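Local coordinates for uncharacterized protein conserved in bacteria (Cupriavidus necator, PDB 5DMH) that catalyses the ATP-dependent phosphorylation of 3-oxo-tetronate (3-dehydro-erythronate) to 3-oxo-tetronate 4-phosphate, as a member of the four-carbon acid sugar kinase family, at residues T45-R57 with S256-R268. Sequence-based numbering, arbitrary orientation.
Sequences TDLANTLVRNGMR and SGIALGLPENFRR
Ser256 OG donates a hydrogen bond to Asp46 OD1 (2.7 Å) and meets it from above the carboxylate plane. Its chi1 of 63° sets OG between the backbone N and carbonyl carbon, facing helix 41-53. One water links Asp46 OD2 to Ser256 N, and a second joins Ser256 OG to Thr50 OG1. Ala259 packs its methyl tightly on Leu47, with CB 3.5 Å from CD1, and Leu51 CD2 lies beside the same methyl. Leu260 CD2 rests 3.7 Å from Thr50 CG2 and also near the amide of Asn54. Asn54 ND2 donates almost straight to Thr50 O (2.9 Å), which fixes that amide to helix 41-53. Pro263 CB lies 3.8 Å from Met56 CG, and its CG is near Leu51 CD2. Glu264 OE1 accepts from both NE and NH2 of Arg267, a salt bridge that holds the guanidinium in place. The selenomethionine Met56 bends at chi3 (100°) and brings CE obliquely to the Phe266 ring, 3.8 Å from CD2, a Met-aromatic contact. Arg267 NH1 donates to Asn54 O (2.9 Å, 169°), which lies in the guanidinium plane. Arg267 thus binds the Asn54 carbonyl in the turn where Gly55, with positive phi, is the C-prime residue of a Schellman motif. The arrangement joins two helical segments of the sugar-binding N-terminal domain, packed beside parallel strands 34-38 and 111-115.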
ATOM      1  N   THR A  45       2.897  -4.749  -0.125  1.00 17.28           N
ATOM      2  CA  THR A  45       2.701  -6.024  -0.819  1.00 14.84           C
ATOM      3  C   THR A  45       2.381  -5.821  -2.309  1.00 15.10           C
ATOM      4  O   THR A  45       2.814  -6.616  -3.144  1.00 17.85           O
ATOM      5  CB  THR A  45       1.615  -6.956  -0.164  1.00 15.48           C
ATOM      6  OG1 THR A  45       0.298  -6.513  -0.504  1.00 16.66           O
ATOM      7  CG2 THR A  45       1.779  -7.080   1.353  1.00 18.55           C
ATOM      8  N   ASP A  46       1.627  -4.775  -2.613  1.00 14.94           N
ATOM      9  CA  ASP A  46       1.257  -4.379  -3.982  1.00 18.54           C
ATOM     10  C   ASP A  46       2.524  -4.120  -4.781  1.00 18.26           C
ATOM     11  O   ASP A  46       2.770  -4.755  -5.796  1.00 15.09           O
ATOM     12  CB  ASP A  46       0.365  -3.131  -3.889  1.00 14.84           C
ATOM     13  CG  ASP A  46      -0.038  -2.543  -5.236  1.00 15.78           C
ATOM     14  OD1 ASP A  46       0.175  -3.165  -6.302  1.00 17.21           O
ATOM     15  OD2 ASP A  46      -0.604  -1.419  -5.212  1.00 18.59           O
ATOM     16  N   LEU A  47       3.357  -3.205  -4.297  1.00 17.08           N
ATOM     17  CA  LEU A  47       4.665  -2.964  -4.915  1.00 19.05           C
ATOM     18  C   LEU A  47       5.538  -4.222  -5.045  1.00 21.47           C
ATOM     19  O   LEU A  47       6.061  -4.505  -6.120  1.00 17.14           O
ATOM     20  CB  LEU A  47       5.402  -1.895  -4.121  1.00 17.19           C
ATOM     21  CG  LEU A  47       6.839  -1.620  -4.576  1.00 16.03           C
ATOM     22  CD1 LEU A  47       6.866  -1.198  -6.036  1.00 19.59           C
ATOM     23  CD2 LEU A  47       7.452  -0.578  -3.695  1.00 20.07           C
ATOM     24  N   ALA A  48       5.705  -4.989  -3.967  1.00 15.73           N
ATOM     25  CA  ALA A  48       6.523  -6.170  -4.035  1.00 19.10           C
ATOM     26  C   ALA A  48       5.961  -7.145  -5.080  1.00 20.66           C
ATOM     27  O   ALA A  48       6.710  -7.767  -5.803  1.00 18.63           O
ATOM     28  CB  ALA A  48       6.661  -6.840  -2.670  1.00 19.14           C
ATOM     29  N   ASN A  49       4.647  -7.258  -5.160  1.00 17.04           N
ATOM     30  CA  ASN A  49       4.036  -8.117  -6.178  1.00 21.08           C
ATOM     31  C   ASN A  49       4.472  -7.718  -7.595  1.00 20.32           C
ATOM     32  O   ASN A  49       4.854  -8.561  -8.404  1.00 20.64           O
ATOM     33  CB  ASN A  49       2.511  -8.040  -6.045  1.00 19.65           C
ATOM     34  CG  ASN A  49       1.770  -8.886  -7.082  1.00 20.07           C
ATOM     35  OD1 ASN A  49       1.920 -10.110  -7.153  1.00 21.07           O
ATOM     36  ND2 ASN A  49       0.971  -8.216  -7.899  1.00 20.37           N
ATOM     37  N   THR A  50       4.377  -6.427  -7.889  1.00 20.12           N
ATOM     38  CA  THR A  50       4.797  -5.906  -9.177  1.00 18.51           C
ATOM     39  C   THR A  50       6.266  -6.150  -9.448  1.00 17.79           C
ATOM     40  O   THR A  50       6.636  -6.549 -10.559  1.00 18.49           O
ATOM     41  CB  THR A  50       4.450  -4.403  -9.314  1.00 18.27           C
ATOM     42  OG1 THR A  50       3.035  -4.303  -9.531  1.00 21.72           O
ATOM     43  CG2 THR A  50       5.188  -3.798 -10.507  1.00 21.16           C
ATOM     44  N   LEU A  51       7.113  -5.955  -8.441  1.00 18.91           N
ATOM     45  CA  LEU A  51       8.534  -6.232  -8.623  1.00 21.71           C
ATOM     46  C   LEU A  51       8.825  -7.719  -8.872  1.00 24.34           C
ATOM     47  O   LEU A  51       9.589  -8.056  -9.778  1.00 22.77           O
ATOM     48  CB  LEU A  51       9.325  -5.723  -7.423  1.00 18.66           C
ATOM     49  CG  LEU A  51       9.344  -4.204  -7.322  1.00 21.86           C
ATOM     50  CD1 LEU A  51       9.907  -3.810  -5.960  1.00 22.44           C
ATOM     51  CD2 LEU A  51      10.145  -3.599  -8.444  1.00 18.31           C
ATOM     52  N   VAL A  52       8.207  -8.610  -8.087  1.00 19.47           N
ATOM     53  CA  VAL A  52       8.413 -10.040  -8.272  1.00 20.47           C
ATOM     54  C   VAL A  52       7.938 -10.476  -9.649  1.00 20.89           C
ATOM     55  O   VAL A  52       8.615 -11.225 -10.340  1.00 21.94           O
ATOM     56  CB  VAL A  52       7.684 -10.849  -7.177  1.00 23.21           C
ATOM     57  CG1 VAL A  52       7.613 -12.331  -7.536  1.00 27.38           C
ATOM     58  CG2 VAL A  52       8.364 -10.608  -5.828  1.00 23.28           C
ATOM     59  N   ARG A  53       6.774  -9.984 -10.054  1.00 21.54           N
ATOM     60  CA  ARG A  53       6.198 -10.374 -11.336  1.00 26.10           C
ATOM     61  C   ARG A  53       7.010  -9.876 -12.514  1.00 25.70           C
ATOM     62  O   ARG A  53       6.864 -10.392 -13.623  1.00 25.42           O
ATOM     63  CB  ARG A  53       4.758  -9.887 -11.454  1.00 23.86           C
ATOM     64  CG  ARG A  53       3.764 -10.781 -10.678  1.00 30.79           C
ATOM     65  CD  ARG A  53       2.475 -10.054 -10.400  1.00 29.31           C
ATOM     66  NE  ARG A  53       1.648  -9.775 -11.588  1.00 28.01           N
ATOM     67  CZ  ARG A  53       0.805 -10.640 -12.159  1.00 27.82           C
ATOM     68  NH1 ARG A  53       0.685 -11.889 -11.730  1.00 27.96           N
ATOM     69  NH2 ARG A  53       0.077 -10.249 -13.185  1.00 31.05           N
ATOM     70  N   ASN A  54       7.856  -8.873 -12.279  1.00 22.31           N
ATOM     71  CA  ASN A  54       8.695  -8.333 -13.336  1.00 27.57           C
ATOM     72  C   ASN A  54      10.166  -8.673 -13.164  1.00 26.92           C
ATOM     73  O   ASN A  54      11.017  -8.070 -13.802  1.00 24.33           O
ATOM     74  CB  ASN A  54       8.499  -6.823 -13.492  1.00 26.02           C
ATOM     75  CG  ASN A  54       7.203  -6.492 -14.185  1.00 26.90           C
ATOM     76  OD1 ASN A  54       7.142  -6.386 -15.425  1.00 25.42           O
ATOM     77  ND2 ASN A  54       6.150  -6.350 -13.399  1.00 25.41           N
ATOM     78  N   GLY A  55      10.445  -9.670 -12.323  1.00 22.66           N
ATOM     79  CA  GLY A  55      11.727 -10.337 -12.337  1.00 23.87           C
ATOM     80  C   GLY A  55      12.709  -9.921 -11.259  1.00 29.22           C
ATOM     81  O   GLY A  55      13.896 -10.165 -11.427  1.00 24.94           O
HETATM   82  N   MSE A  56      12.254  -9.293 -10.171  1.00 26.71           N
HETATM   83  CA  MSE A  56      13.178  -8.978  -9.069  1.00 24.39           C
HETATM   84  C   MSE A  56      12.797  -9.749  -7.809  1.00 22.85           C
HETATM   85  O   MSE A  56      11.675  -9.646  -7.345  1.00 21.92           O
HETATM   86  CB  MSE A  56      13.211  -7.482  -8.763  1.00 22.03           C
HETATM   87  CG  MSE A  56      13.972  -6.648  -9.766  1.00 22.43           C
HETATM   88 SE   MSE A  56      14.030  -4.745  -9.191  1.00 37.67          SE
HETATM   89  CE  MSE A  56      15.840  -4.716  -8.442  1.00 23.00           C
ATOM     90  N   ARG A  57      13.712 -10.579  -7.309  1.00 24.73           N
ATOM     91  CA  ARG A  57      13.479 -11.255  -6.042  1.00 24.05           C
ATOM     92  C   ARG A  57      13.312 -10.159  -4.991  1.00 25.04           C
ATOM     93  O   ARG A  57      14.132  -9.257  -4.894  1.00 28.69           O
ATOM     94  CB  ARG A  57      14.637 -12.169  -5.685  1.00 25.60           C
ATOM     95  CG  ARG A  57      14.709 -13.374  -6.584  1.00 31.83           C
ATOM     96  CD  ARG A  57      15.908 -14.235  -6.308  1.00 44.50           C
ATOM     97  NE  ARG A  57      15.855 -15.432  -7.137  1.00 53.48           N
ATOM     98  CZ  ARG A  57      16.852 -16.298  -7.275  1.00 56.92           C
ATOM     99  NH1 ARG A  57      17.999 -16.105  -6.642  1.00 57.61           N
ATOM    100  NH2 ARG A  57      16.698 -17.354  -8.058  1.00 60.34           N
ATOM    101  N   SER A 256       2.262   1.355  -7.337  1.00 12.15           N
ATOM    102  CA  SER A 256       3.015   0.199  -7.769  1.00 15.97           C
ATOM    103  C   SER A 256       3.272   0.235  -9.263  1.00 14.05           C
ATOM    104  O   SER A 256       4.223  -0.366  -9.719  1.00 16.23           O
ATOM    105  CB  SER A 256       2.325  -1.115  -7.377  1.00 16.45           C
ATOM    106  OG  SER A 256       1.097  -1.226  -8.008  1.00 18.10           O
ATOM    107  N   GLY A 257       2.414   0.905 -10.023  1.00 13.94           N
ATOM    108  CA  GLY A 257       2.559   0.924 -11.469  1.00 19.14           C
ATOM    109  C   GLY A 257       3.862   1.534 -11.934  1.00 14.74           C
ATOM    110  O   GLY A 257       4.455   1.106 -12.940  1.00 15.87           O
ATOM    111  N   ILE A 258       4.318   2.564 -11.228  1.00 14.54           N
ATOM    112  CA  ILE A 258       5.541   3.244 -11.667  1.00 17.35           C
ATOM    113  C   ILE A 258       6.770   2.323 -11.560  1.00 15.93           C
ATOM    114  O   ILE A 258       7.824   2.607 -12.147  1.00 17.29           O
ATOM    115  CB  ILE A 258       5.755   4.563 -10.919  1.00 16.85           C
ATOM    116  CG1 ILE A 258       6.804   5.424 -11.621  1.00 14.89           C
ATOM    117  CG2 ILE A 258       6.215   4.336  -9.475  1.00 15.31           C
ATOM    118  CD1 ILE A 258       6.475   5.742 -13.096  1.00 19.90           C
ATOM    119  N   ALA A 259       6.641   1.227 -10.813  1.00 14.56           N
ATOM    120  CA  ALA A 259       7.742   0.256 -10.665  1.00 21.07           C
ATOM    121  C   ALA A 259       7.813  -0.756 -11.788  1.00 22.12           C
ATOM    122  O   ALA A 259       8.808  -1.493 -11.901  1.00 20.93           O
ATOM    123  CB  ALA A 259       7.639  -0.482  -9.342  1.00 17.20           C
ATOM    124  N   LEU A 260       6.760  -0.820 -12.608  1.00 19.97           N
ATOM    125  CA  LEU A 260       6.667  -1.835 -13.659  1.00 19.46           C
ATOM    126  C   LEU A 260       7.956  -2.011 -14.454  1.00 21.23           C
ATOM    127  O   LEU A 260       8.396  -3.145 -14.729  1.00 21.11           O
ATOM    128  CB  LEU A 260       5.523  -1.474 -14.619  1.00 19.82           C
ATOM    129  CG  LEU A 260       4.132  -1.817 -14.097  1.00 21.99           C
ATOM    130  CD1 LEU A 260       3.080  -1.260 -15.041  1.00 24.44           C
ATOM    131  CD2 LEU A 260       3.940  -3.320 -13.967  1.00 23.70           C
ATOM    132  N   GLY A 261       8.544  -0.887 -14.867  1.00 20.59           N
ATOM    133  CA  GLY A 261       9.687  -0.900 -15.747  1.00 22.72           C
ATOM    134  C   GLY A 261      11.054  -0.855 -15.074  1.00 20.75           C
ATOM    135  O   GLY A 261      12.072  -0.792 -15.766  1.00 20.39           O
ATOM    136  N   LEU A 262      11.094  -0.853 -13.742  1.00 22.30           N
ATOM    137  CA  LEU A 262      12.385  -0.661 -13.064  1.00 20.23           C
ATOM    138  C   LEU A 262      13.276  -1.900 -13.177  1.00 19.69           C
ATOM    139  O   LEU A 262      14.478  -1.790 -13.408  1.00 21.13           O
ATOM    140  CB  LEU A 262      12.177  -0.207 -11.620  1.00 17.95           C
ATOM    141  CG  LEU A 262      11.394   1.111 -11.514  1.00 22.64           C
ATOM    142  CD1 LEU A 262      11.199   1.520 -10.066  1.00 21.80           C
ATOM    143  CD2 LEU A 262      12.045   2.225 -12.321  1.00 22.78           C
ATOM    144  N   PRO A 263      12.696  -3.099 -13.041  1.00 20.37           N
ATOM    145  CA  PRO A 263      13.555  -4.280 -13.236  1.00 22.70           C
ATOM    146  C   PRO A 263      14.215  -4.324 -14.598  1.00 24.81           C
ATOM    147  O   PRO A 263      15.381  -4.691 -14.721  1.00 24.87           O
ATOM    148  CB  PRO A 263      12.568  -5.444 -13.072  1.00 20.73           C
ATOM    149  CG  PRO A 263      11.547  -4.917 -12.151  1.00 21.88           C
ATOM    150  CD  PRO A 263      11.355  -3.480 -12.571  1.00 18.87           C
ATOM    151  N   GLU A 264      13.493  -3.935 -15.634  1.00 25.28           N
ATOM    152  CA  GLU A 264      14.080  -3.939 -16.965  1.00 22.95           C
ATOM    153  C   GLU A 264      15.273  -2.982 -17.061  1.00 24.67           C
ATOM    154  O   GLU A 264      16.258  -3.290 -17.727  1.00 27.40           O
ATOM    155  CB  GLU A 264      13.027  -3.608 -18.019  1.00 24.61           C
ATOM    156  CG  GLU A 264      13.521  -3.718 -19.430  1.00 25.67           C
ATOM    157  CD  GLU A 264      13.850  -5.143 -19.834  1.00 34.19           C
ATOM    158  OE1 GLU A 264      13.319  -6.079 -19.206  1.00 32.29           O
ATOM    159  OE2 GLU A 264      14.640  -5.324 -20.788  1.00 39.81           O
ATOM    160  N   ASN A 265      15.201  -1.818 -16.412  1.00 22.22           N
ATOM    161  CA  ASN A 265      16.373  -0.940 -16.353  1.00 22.67           C
ATOM    162  C   ASN A 265      17.614  -1.671 -15.841  1.00 24.91           C
ATOM    163  O   ASN A 265      18.692  -1.545 -16.410  1.00 24.58           O
ATOM    164  CB  ASN A 265      16.133   0.255 -15.441  1.00 21.71           C
ATOM    165  CG  ASN A 265      15.141   1.241 -16.003  1.00 28.37           C
ATOM    166  OD1 ASN A 265      14.962   1.372 -17.236  1.00 25.55           O
ATOM    167  ND2 ASN A 265      14.505   1.981 -15.097  1.00 20.41           N
ATOM    168  N   PHE A 266      17.473  -2.418 -14.752  1.00 26.80           N
ATOM    169  CA  PHE A 266      18.643  -3.086 -14.171  1.00 29.17           C
ATOM    170  C   PHE A 266      19.133  -4.219 -15.069  1.00 25.72           C
ATOM    171  O   PHE A 266      20.324  -4.452 -15.190  1.00 27.57           O
ATOM    172  CB  PHE A 266      18.338  -3.582 -12.752  1.00 26.22           C
ATOM    173  CG  PHE A 266      18.035  -2.467 -11.787  1.00 27.32           C
ATOM    174  CD1 PHE A 266      19.025  -1.561 -11.435  1.00 33.15           C
ATOM    175  CD2 PHE A 266      16.775  -2.315 -11.248  1.00 26.86           C
ATOM    176  CE1 PHE A 266      18.748  -0.523 -10.557  1.00 31.97           C
ATOM    177  CE2 PHE A 266      16.486  -1.259 -10.360  1.00 27.56           C
ATOM    178  CZ  PHE A 266      17.475  -0.375 -10.023  1.00 29.15           C
ATOM    179  N   ARG A 267      18.208  -4.915 -15.708  1.00 31.05           N
ATOM    180  CA  ARG A 267      18.584  -5.958 -16.656  1.00 26.97           C
ATOM    181  C   ARG A 267      19.391  -5.369 -17.809  1.00 27.93           C
ATOM    182  O   ARG A 267      20.453  -5.888 -18.179  1.00 30.48           O
ATOM    183  CB  ARG A 267      17.331  -6.665 -17.182  1.00 27.46           C
ATOM    184  CG  ARG A 267      16.780  -7.714 -16.242  1.00 30.84           C
ATOM    185  CD  ARG A 267      15.783  -8.616 -16.942  1.00 33.12           C
ATOM    186  NE  ARG A 267      14.539  -7.914 -17.263  1.00 26.92           N
ATOM    187  CZ  ARG A 267      13.498  -7.789 -16.449  1.00 25.20           C
ATOM    188  NH1 ARG A 267      13.509  -8.328 -15.232  1.00 24.19           N
ATOM    189  NH2 ARG A 267      12.422  -7.120 -16.855  1.00 26.55           N
ATOM    190  N   ARG A 268      18.889  -4.282 -18.370  1.00 37.04           N
ATOM    191  CA  ARG A 268      19.567  -3.608 -19.477  1.00 32.32           C
ATOM    192  C   ARG A 268      20.965  -3.139 -19.100  1.00 30.30           C
ATOM    193  O   ARG A 268      21.878  -3.116 -19.926  1.00 30.66           O
ATOM    194  CB  ARG A 268      18.751  -2.400 -19.904  1.00 34.41           C
ATOM    195  CG  ARG A 268      18.284  -2.493 -21.316  1.00 49.12           C
ATOM    196  CD  ARG A 268      16.821  -2.745 -21.375  1.00 45.27           C
ATOM    197  NE  ARG A 268      16.089  -1.515 -21.644  1.00 60.16           N
ATOM    198  CZ  ARG A 268      14.880  -1.474 -22.195  1.00 62.67           C
ATOM    199  NH1 ARG A 268      14.293  -0.305 -22.395  1.00 64.61           N
ATOM    200  NH2 ARG A 268      14.261  -2.597 -22.548  1.00 58.18           N
TER
HETATM  201  O   HOH W   1      -0.402   1.091  -6.265  1.00 18.33           O
HETATM  202  O   HOH W   2       1.466  -2.341 -10.742  1.00 19.46           O
HETATM  203  O   HOH W   3       9.391  -6.664 -16.836  1.00 29.15           O
HETATM  204  O   HOH W   4      15.103 -10.405 -13.792  1.00 29.38           O